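Local coordinates for Blr6230 protein (Bradyrhizobium diazoefficiens USDA 110, PDB 5NGG) that probably hydrolyses beta-lactam antibiotics as the dizinc subclass B3 metallo-beta-lactamase BJP-1, at residues N46-G51 / L87-A92; G65-D70 / V162-T167; H101-H106 / P175-G180. All coordinates share one frame; numbering follows the deposited sequence. Where two conformers were deposited one is given.

Contact 1 (N46-G51 / L87-A92); sequences NIYYVG and LGFKVA
The rings of Y48 and F89 form a T-shaped (edge-to-face) pair, with F89 supplying the edge and Y48 the face. Their planes are inclined at 85° and their centroids lie 5.0 Å apart. F89 CZ sits above the middle of the Y48 ring, 3.7 Å from both Y48 CD1 and Y48 CE1. The neighbouring rim atom F89 CE2 leans toward the root of the same ring, at 3.8 Å from Y48 CG.

The aliphatic part of the contact converges on one methyl. L87 CD1 reaches V50 CG1 at 3.6 Å and Y48 CB at 3.7 Å, bridging Y48 and V50, two positions apart on 46-51. It gets there because the leucine is extended beyond CB, with CD1 anti to CA (chi2 177°). Y49, between them, turns its side chain away and bonds through OH to T52 O.

G88 follows helix 77-86 with positive phi in a Schellman motif, and L87 and F89, on either side of it in sequence, both point toward 46-51. I84 of that helix touches V50 and F89, while V59 and K61 of the adjacent strand 58-62 also touch the F89 side chain.

No hydrogen bond crosses between 46-51 and 87-92, and 182 Å² is buried. Cohesion between the two segments therefore rests on dispersion and on the aromatic edge meeting a pi face.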
loop_
_atom_site.group_PDB
_atom_site.type_symbol
_atom_site.label_atom_id
_atom_site.label_comp_id
_atom_site.label_asym_id
_atom_site.label_seq_id
_atom_site.Cartn_x
_atom_site.Cartn_y
_atom_site.Cartn_z
ATOM N N ASN A 46 15.577 -1.793 8.807
ATOM C CA ASN A 46 14.510 -2.000 9.777
ATOM C C ASN A 46 13.127 -2.226 9.163
ATOM O O ASN A 46 12.137 -2.124 9.866
ATOM C CB ASN A 46 14.487 -0.864 10.803
ATOM C CG ASN A 46 14.254 0.511 10.225
ATOM O OD1 ASN A 46 14.652 0.812 9.093
ATOM N ND2 ASN A 46 13.681 1.384 11.045
ATOM N N ILE A 47 13.075 -2.576 7.879
ATOM C CA ILE A 47 11.839 -2.879 7.149
ATOM C C ILE A 47 11.744 -4.394 6.949
ATOM O O ILE A 47 12.644 -4.999 6.346
ATOM C CB ILE A 47 11.754 -2.165 5.791
ATOM C CG1 ILE A 47 11.843 -0.648 5.939
ATOM C CG2 ILE A 47 10.469 -2.576 5.073
ATOM C CD1 ILE A 47 11.971 0.099 4.640
ATOM N N TYR A 48 10.629 -4.961 7.414
ATOM C CA TYR A 48 10.400 -6.407 7.388
ATOM C C TYR A 48 9.096 -6.684 6.626
ATOM O O TYR A 48 8.083 -6.010 6.854
ATOM C CB TYR A 48 10.270 -6.989 8.808
ATOM C CG TYR A 48 11.512 -6.809 9.655
ATOM C CD1 TYR A 48 11.836 -5.573 10.206
ATOM C CD2 TYR A 48 12.397 -7.872 9.868
ATOM C CE1 TYR A 48 12.997 -5.392 10.944
ATOM C CE2 TYR A 48 13.553 -7.700 10.620
ATOM C CZ TYR A 48 13.846 -6.468 11.154
ATOM O OH TYR A 48 15.007 -6.287 11.886
ATOM N N TYR A 49 9.120 -7.682 5.744
ATOM C CA TYR A 49 7.926 -8.110 5.000
ATOM C C TYR A 49 7.178 -9.145 5.821
ATOM O O TYR A 49 7.775 -10.140 6.228
ATOM C CB TYR A 49 8.351 -8.715 3.650
ATOM C CG TYR A 49 7.194 -9.010 2.729
ATOM C CD1 TYR A 49 6.459 -10.195 2.837
ATOM C CD2 TYR A 49 6.820 -8.112 1.750
ATOM C CE1 TYR A 49 5.373 -10.470 2.006
ATOM C CE2 TYR A 49 5.735 -8.389 0.904
ATOM C CZ TYR A 49 5.005 -9.550 1.035
ATOM O OH TYR A 49 3.951 -9.730 0.172
ATOM N N VAL A 50 5.878 -8.921 6.069
ATOM C CA VAL A 50 5.011 -9.829 6.841
ATOM C C VAL A 50 3.682 -10.095 6.123
ATOM O O VAL A 50 2.707 -10.544 6.742
ATOM C CB VAL A 50 4.770 -9.334 8.291
ATOM C CG1 VAL A 50 6.071 -9.297 9.075
ATOM C CG2 VAL A 50 4.109 -7.966 8.303
ATOM N N GLY A 51 3.632 -9.825 4.814
ATOM C CA GLY A 51 2.391 -9.990 4.044
ATOM C C GLY A 51 2.177 -11.409 3.539
ATOM O O GLY A 51 2.751 -12.396 4.025
ATOM N N LEU A 87 8.805 -13.558 13.092
ATOM C CA LEU A 87 10.028 -12.780 13.091
ATOM C C LEU A 87 10.539 -12.433 14.493
ATOM O O LEU A 87 11.614 -11.858 14.614
ATOM C CB LEU A 87 9.847 -11.511 12.271
ATOM C CG LEU A 87 9.608 -11.721 10.783
ATOM C CD1 LEU A 87 9.379 -10.368 10.163
ATOM C CD2 LEU A 87 10.741 -12.445 10.073
ATOM N N GLY A 88 9.792 -12.774 15.543
ATOM C CA GLY A 88 10.179 -12.438 16.920
ATOM C C GLY A 88 9.627 -11.129 17.446
ATOM O O GLY A 88 10.003 -10.696 18.546
ATOM N N PHE A 89 8.741 -10.500 16.673
ATOM C CA PHE A 89 8.046 -9.302 17.126
ATOM C C PHE A 89 6.807 -9.653 17.935
ATOM O O PHE A 89 6.271 -10.755 17.815
ATOM C CB PHE A 89 7.574 -8.475 15.935
ATOM C CG PHE A 89 8.678 -7.886 15.118
ATOM C CD1 PHE A 89 9.545 -6.951 15.663
ATOM C CD2 PHE A 89 8.811 -8.221 13.769
ATOM C CE1 PHE A 89 10.545 -6.395 14.893
ATOM C CE2 PHE A 89 9.810 -7.680 12.990
ATOM C CZ PHE A 89 10.692 -6.776 13.552
ATOM N N LYS A 90 6.377 -8.685 18.739
ATOM C CA LYS A 90 5.114 -8.751 19.460
ATOM C C LYS A 90 4.122 -7.836 18.788
ATOM O O LYS A 90 4.403 -6.645 18.633
ATOM C CB LYS A 90 5.284 -8.351 20.931
ATOM C CG LYS A 90 6.163 -9.312 21.692
ATOM C CD LYS A 90 6.191 -8.993 23.182
ATOM C CE LYS A 90 6.885 -7.671 23.478
ATOM N N VAL A 91 2.944 -8.372 18.461
ATOM C CA VAL A 91 1.846 -7.525 17.955
ATOM C C VAL A 91 1.590 -6.374 18.919
ATOM O O VAL A 91 1.379 -5.247 18.479
ATOM C CB VAL A 91 0.552 -8.323 17.677
ATOM C CG1 VAL A 91 -0.667 -7.430 17.388
ATOM C CG2 VAL A 91 0.766 -9.248 16.494
ATOM N N ALA A 92 1.673 -6.640 20.226
ATOM C CA ALA A 92 1.442 -5.598 21.218
ATOM C C ALA A 92 2.393 -4.392 21.132
ATOM O O ALA A 92 2.112 -3.334 21.710
ATOM C CB ALA A 92 1.500 -6.214 22.612
#

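Contact 2 (G65-D70 / V162-T167); sequences GLILMD and VTLGDT
L164 inserts one methyl, CD2, against the backbone and side chains at the start of strand 65-69. That methyl lies 3.7 Å from G65 C and equally close to L66 O, so it lies against two successive peptide units, G65-L66 through G65 C and L66-I67 through L66 O; G65 has no side chain to intervene. Its next neighbour is I67, whose CG1 is 3.8 Å from L164 CD2. The two side chains run past each other in opposite senses, and the end methyl I67 CD1 thereby comes back to L164 CB at 4.1 Å. A looser apolar approach, I67 CD1 to T167 CG2 at 4.4 Å, extends the patch. L164 points its CB toward strand 65-69, and its CG stands anti to the backbone N (chi1 -179°).

The second shell positions the residue that carries that methyl. L164 and T167 are the ends of a type II' beta turn, closed by L164 N to T167 O and T167 N to L164 O; G165 adopts the positive phi that the turn requires. T167 OG1 donates to D166 OD1 at 2.9 Å, approaching from above the carboxylate plane, 48° out of it. The same D166 OD1 accepts S63 N, tying the turn to the bend that precedes strand 65-69. On that side, T62 OG1 is bonded to G65 O, and T62 also touches L164, D166 and T167.

The axes of strand segments 65-69 and 162-164 approach to 8.8 Å, their N-to-C directions 142° apart, and no hydrogen bond joins the two segments. Strand 65-69 belongs to the seven-stranded sheet and 162-164 to the edge of the five-stranded one. This apolar interleaving of two facing sheets is characteristic of the alpha-beta/beta-alpha sandwich of metallo-beta-lactamases.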
loop_
_atom_site.group_PDB
_atom_site.type_symbol
_atom_site.label_atom_id
_atom_site.label_comp_id
_atom_site.label_asym_id
_atom_site.label_seq_id
_atom_site.Cartn_x
_atom_site.Cartn_y
_atom_site.Cartn_z
ATOM N N GLY A 65 9.116 1.108 19.398
ATOM C CA GLY A 65 8.052 0.200 19.025
ATOM C C GLY A 65 7.988 -0.015 17.536
ATOM O O GLY A 65 8.882 0.356 16.804
ATOM N N LEU A 66 6.902 -0.631 17.104
ATOM C CA LEU A 66 6.711 -1.022 15.719
ATOM C C LEU A 66 5.727 -0.110 15.021
ATOM O O LEU A 66 4.724 0.313 15.609
ATOM C CB LEU A 66 6.205 -2.470 15.603
ATOM C CG LEU A 66 7.056 -3.451 16.394
ATOM C CD1 LEU A 66 6.449 -4.846 16.283
ATOM C CD2 LEU A 66 8.522 -3.407 15.971
ATOM N N ILE A 67 6.025 0.160 13.745
ATOM C CA ILE A 67 5.064 0.760 12.828
ATOM C C ILE A 67 4.575 -0.361 11.910
ATOM O O ILE A 67 5.397 -1.075 11.324
ATOM C CB ILE A 67 5.687 1.889 11.976
ATOM C CG1 ILE A 67 6.281 2.974 12.883
ATOM C CG2 ILE A 67 4.651 2.440 10.981
ATOM C CD1 ILE A 67 7.073 4.020 12.122
ATOM N N LEU A 68 3.256 -0.505 11.800
ATOM C CA LEU A 68 2.665 -1.449 10.854
ATOM C C LEU A 68 2.225 -0.699 9.627
ATOM O O LEU A 68 1.449 0.263 9.726
ATOM C CB LEU A 68 1.449 -2.112 11.493
ATOM C CG LEU A 68 0.725 -3.144 10.642
ATOM C CD1 LEU A 68 1.570 -4.355 10.330
ATOM C CD2 LEU A 68 -0.533 -3.580 11.351
ATOM N N MET A 69 2.740 -1.100 8.458
ATOM C CA MET A 69 2.363 -0.518 7.156
ATOM C C MET A 69 1.362 -1.454 6.502
ATOM O O MET A 69 1.734 -2.520 6.009
ATOM C CB MET A 69 3.591 -0.340 6.269
ATOM C CG MET A 69 3.283 0.291 4.916
ATOM S SD MET A 69 2.727 2.010 4.945
ATOM C CE MET A 69 4.221 2.824 5.487
ATOM N N ASP A 70 0.092 -1.042 6.547
ATOM C CA ASP A 70 -1.059 -1.741 5.964
ATOM C C ASP A 70 -1.392 -3.043 6.705
ATOM O O ASP A 70 -0.722 -3.457 7.650
ATOM C CB ASP A 70 -0.898 -1.939 4.439
ATOM C CG ASP A 70 -0.998 -0.643 3.667
ATOM O OD1 ASP A 70 -1.781 0.265 4.044
ATOM O OD2 ASP A 70 -0.299 -0.556 2.622
ATOM N N VAL A 162 5.739 11.839 10.037
ATOM C CA VAL A 162 5.245 10.975 11.088
ATOM C C VAL A 162 6.447 10.278 11.723
ATOM O O VAL A 162 7.216 9.622 11.018
ATOM C CB VAL A 162 4.266 9.940 10.490
ATOM C CG1 VAL A 162 3.784 8.987 11.550
ATOM C CG2 VAL A 162 3.083 10.641 9.843
ATOM N N THR A 163 6.608 10.411 13.040
ATOM C CA THR A 163 7.784 9.894 13.758
ATOM C C THR A 163 7.369 8.923 14.861
ATOM O O THR A 163 6.438 9.212 15.623
ATOM C CB THR A 163 8.592 11.062 14.351
ATOM O OG1 THR A 163 9.059 11.896 13.289
ATOM C CG2 THR A 163 9.802 10.592 15.137
ATOM N N LEU A 164 8.059 7.780 14.940
ATOM C CA LEU A 164 8.031 6.921 16.133
ATOM C C LEU A 164 9.473 6.641 16.526
ATOM O O LEU A 164 10.236 6.064 15.738
ATOM C CB LEU A 164 7.291 5.600 15.878
ATOM C CG LEU A 164 7.195 4.631 17.080
ATOM C CD1 LEU A 164 6.370 5.198 18.236
ATOM C CD2 LEU A 164 6.641 3.279 16.664
ATOM N N GLY A 165 9.863 7.105 17.713
ATOM C CA GLY A 165 11.217 6.911 18.160
ATOM C C GLY A 165 12.233 7.501 17.202
ATOM O O GLY A 165 12.188 8.687 16.881
ATOM N N ASP A 166 13.138 6.647 16.733
ATOM C CA ASP A 166 14.223 7.013 15.819
ATOM C C ASP A 166 13.876 7.033 14.325
ATOM O O ASP A 166 14.763 7.238 13.493
ATOM C CB ASP A 166 15.426 6.072 16.028
ATOM C CG ASP A 166 15.095 4.600 15.782
ATOM O OD1 ASP A 166 13.946 4.251 15.396
ATOM O OD2 ASP A 166 15.990 3.771 16.032
ATOM N N THR A 167 12.603 6.834 13.980
ATOM C CA THR A 167 12.198 6.613 12.596
ATOM C C THR A 167 11.130 7.612 12.165
ATOM O O THR A 167 10.134 7.780 12.839
ATOM C CB THR A 167 11.692 5.169 12.447
ATOM O OG1 THR A 167 12.765 4.268 12.749
ATOM C CG2 THR A 167 11.213 4.876 11.054
#

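Contact 3 (H101-H106 / P175-G180); sequences HAHLDH and PGHSPG. With ZN (zinc ion), chain D; ZN (zinc ion), chain C.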
loop_
_atom_site.group_PDB
_atom_site.type_symbol
_atom_site.label_atom_id
_atom_site.label_comp_id
_atom_site.label_asym_id
_atom_site.label_seq_id
_atom_site.Cartn_x
_atom_site.Cartn_y
_atom_site.Cartn_z
ATOM N N HIS A 101 -3.520 3.108 1.085
ATOM C CA HIS A 101 -4.827 3.517 0.542
ATOM C C HIS A 101 -5.932 2.626 1.084
ATOM O O HIS A 101 -5.717 1.482 1.471
ATOM C CB HIS A 101 -4.835 3.561 -0.987
ATOM C CG HIS A 101 -4.897 2.215 -1.630
ATOM N ND1 HIS A 101 -3.787 1.522 -2.068
ATOM C CD2 HIS A 101 -5.962 1.463 -1.985
ATOM C CE1 HIS A 101 -4.166 0.382 -2.618
ATOM N NE2 HIS A 101 -5.483 0.305 -2.559
ATOM N N ALA A 102 -7.138 3.177 1.082
ATOM C CA ALA A 102 -8.244 2.633 1.865
ATOM C C ALA A 102 -9.153 1.694 1.062
ATOM O O ALA A 102 -10.321 1.986 0.864
ATOM C CB ALA A 102 -9.035 3.782 2.455
ATOM N N HIS A 103 -8.618 0.559 0.627
ATOM C CA HIS A 103 -9.382 -0.554 0.063
ATOM C C HIS A 103 -9.236 -1.771 0.960
ATOM O O HIS A 103 -8.214 -1.921 1.638
ATOM C CB HIS A 103 -8.899 -0.922 -1.343
ATOM C CG HIS A 103 -9.189 0.101 -2.379
ATOM N ND1 HIS A 103 -8.477 0.157 -3.548
ATOM C CD2 HIS A 103 -10.127 1.078 -2.444
ATOM C CE1 HIS A 103 -8.965 1.125 -4.300
ATOM N NE2 HIS A 103 -9.965 1.702 -3.653
ATOM N N LEU A 104 -10.258 -2.625 0.951
ATOM C CA LEU A 104 -10.345 -3.748 1.905
ATOM C C LEU A 104 -9.159 -4.701 1.897
ATOM O O LEU A 104 -8.898 -5.325 2.904
ATOM C CB LEU A 104 -11.623 -4.552 1.716
ATOM C CG LEU A 104 -11.688 -5.613 0.627
ATOM C CD1 LEU A 104 -12.883 -6.539 0.856
ATOM C CD2 LEU A 104 -11.743 -4.986 -0.744
ATOM N N ASP A 105 -8.458 -4.830 0.762
ATOM C CA ASP A 105 -7.301 -5.703 0.697
ATOM C C ASP A 105 -6.082 -5.149 1.426
ATOM O O ASP A 105 -5.093 -5.876 1.600
ATOM C CB ASP A 105 -6.976 -6.114 -0.751
ATOM C CG ASP A 105 -6.788 -4.968 -1.735
ATOM O OD1 ASP A 105 -7.542 -3.958 -1.671
ATOM O OD2 ASP A 105 -5.872 -5.144 -2.594
ATOM N N HIS A 106 -6.162 -3.893 1.880
ATOM C CA HIS A 106 -5.099 -3.265 2.670
ATOM C C HIS A 106 -5.555 -2.812 4.056
ATOM O O HIS A 106 -4.719 -2.536 4.912
ATOM C CB HIS A 106 -4.494 -2.094 1.905
ATOM C CG HIS A 106 -4.125 -2.472 0.500
ATOM N ND1 HIS A 106 -3.108 -3.361 0.223
ATOM C CD2 HIS A 106 -4.735 -2.228 -0.676
ATOM C CE1 HIS A 106 -3.098 -3.619 -1.071
ATOM N NE2 HIS A 106 -4.072 -2.929 -1.650
ATOM N N PRO A 175 -2.740 10.603 -5.255
ATOM C CA PRO A 175 -4.100 10.135 -5.501
ATOM C C PRO A 175 -4.312 9.536 -6.884
ATOM O O PRO A 175 -3.489 9.693 -7.786
ATOM C CB PRO A 175 -4.940 11.407 -5.333
ATOM C CG PRO A 175 -4.013 12.498 -5.771
ATOM C CD PRO A 175 -2.686 12.079 -5.170
ATOM N N GLY A 176 -5.442 8.861 -7.029
ATOM C CA GLY A 176 -5.881 8.254 -8.292
ATOM C C GLY A 176 -6.489 6.914 -7.980
ATOM O O GLY A 176 -7.709 6.731 -8.064
ATOM N N HIS A 177 -5.659 5.966 -7.548
ATOM C CA HIS A 177 -6.171 4.653 -7.212
ATOM C C HIS A 177 -7.203 4.762 -6.052
ATOM O O HIS A 177 -8.170 3.989 -6.006
ATOM C CB HIS A 177 -5.000 3.706 -6.890
ATOM C CG HIS A 177 -5.425 2.319 -6.555
ATOM N ND1 HIS A 177 -5.685 1.350 -7.494
ATOM C CD2 HIS A 177 -5.680 1.760 -5.359
ATOM C CE1 HIS A 177 -6.052 0.236 -6.870
ATOM N NE2 HIS A 177 -6.075 0.463 -5.577
ATOM N N SER A 178 -6.968 5.690 -5.122
ATOM C CA SER A 178 -7.988 6.139 -4.180
ATOM C C SER A 178 -7.803 7.645 -4.019
ATOM O O SER A 178 -6.730 8.173 -4.342
ATOM C CB SER A 178 -7.860 5.429 -2.826
ATOM O OG SER A 178 -6.753 5.941 -2.081
ATOM N N PRO A 179 -8.816 8.342 -3.496
ATOM C CA PRO A 179 -8.670 9.797 -3.391
ATOM C C PRO A 179 -7.588 10.258 -2.411
ATOM O O PRO A 179 -6.999 11.329 -2.610
ATOM C CB PRO A 179 -10.075 10.280 -2.998
ATOM C CG PRO A 179 -10.729 9.091 -2.408
ATOM C CD PRO A 179 -10.186 7.908 -3.151
ATOM N N GLY A 180 -7.358 9.464 -1.375
ATOM C CA GLY A 180 -6.382 9.775 -0.332
ATOM C C GLY A 180 -5.134 8.907 -0.358
ATOM O O GLY A 180 -4.399 8.885 0.630
HETATM ZN ZN ZN D . -6.633 -0.692 -3.955
HETATM ZN ZN ZN C . -4.810 -3.527 -3.473
HETATM O O HOH W 1 -10.834 3.881 -5.246
HETATM O O HOH W 2 -6.581 -2.539 -3.826
#
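H101, H103 and H177 make up the three-histidine zinc site of this metallo-beta-lactamase, the first two coming from the HxHxDH motif and the third from the loop 175-180. H101 NE2, H103 ND1 and H177 NE2 each bind the zinc of chain D at 2.1 Å. Water 2 completes the set at 1.9 Å from that zinc; it also binds the zinc of chain C at 2.1 Å. That second metal is held by D105 OD2 and H106 NE2, with H242 as a further ligand.

With all three rings on one zinc, H177 presents its edge to one face of H101, with planes at 76° and H177 CD2 displaced toward the rim. The H103 and H177 rings meet obliquely. Their close nitrogens are co-ligands rather than hydrogen-bonding partners.

Second-shell bonds fix the ring rotations. H101 ND1 is bonded to C201 O and H177 ND1 to T204 O. H103 NE2 donates to water 1 at 2.8 Å, and this water donates to H177 O, bridging the two segments. D105 OD1 accepts a bond from water 2, so the carboxylate grips the metal with one oxygen and the bridging water with the other.

H103 occupies the N-cap position of the short helix 104-107. Segment 175-180 lies in the loop between strands 167-173 and 182-190, with Y223 of helix 219-232 against H177, while L130 and L131 of helix 128-133 cover A102.

Overall arrangement
Contacts 1 and 2 are neighbours, their centres 12 Å apart, and both reach the seven-stranded sheet. L66 CD2 meets F89 CD1 at 3.7 Å, so strand 65-69 touches the loop of contact 1 as well as the facing sheet of contact 2. The dizinc centre lies in contact 3, its two zincs bridged by a water. The centre of contact 3 is 20 Å from that of contact 2 and 23 Å from that of contact 1. D70, directly after strand 65-69, makes the link: D70 CB lies 3.9 Å from H106 O, and its carboxylate bonds N99 and T100, just before H101. Contact 1 stays apart from contact 3, their nearest atoms about 9 Å away.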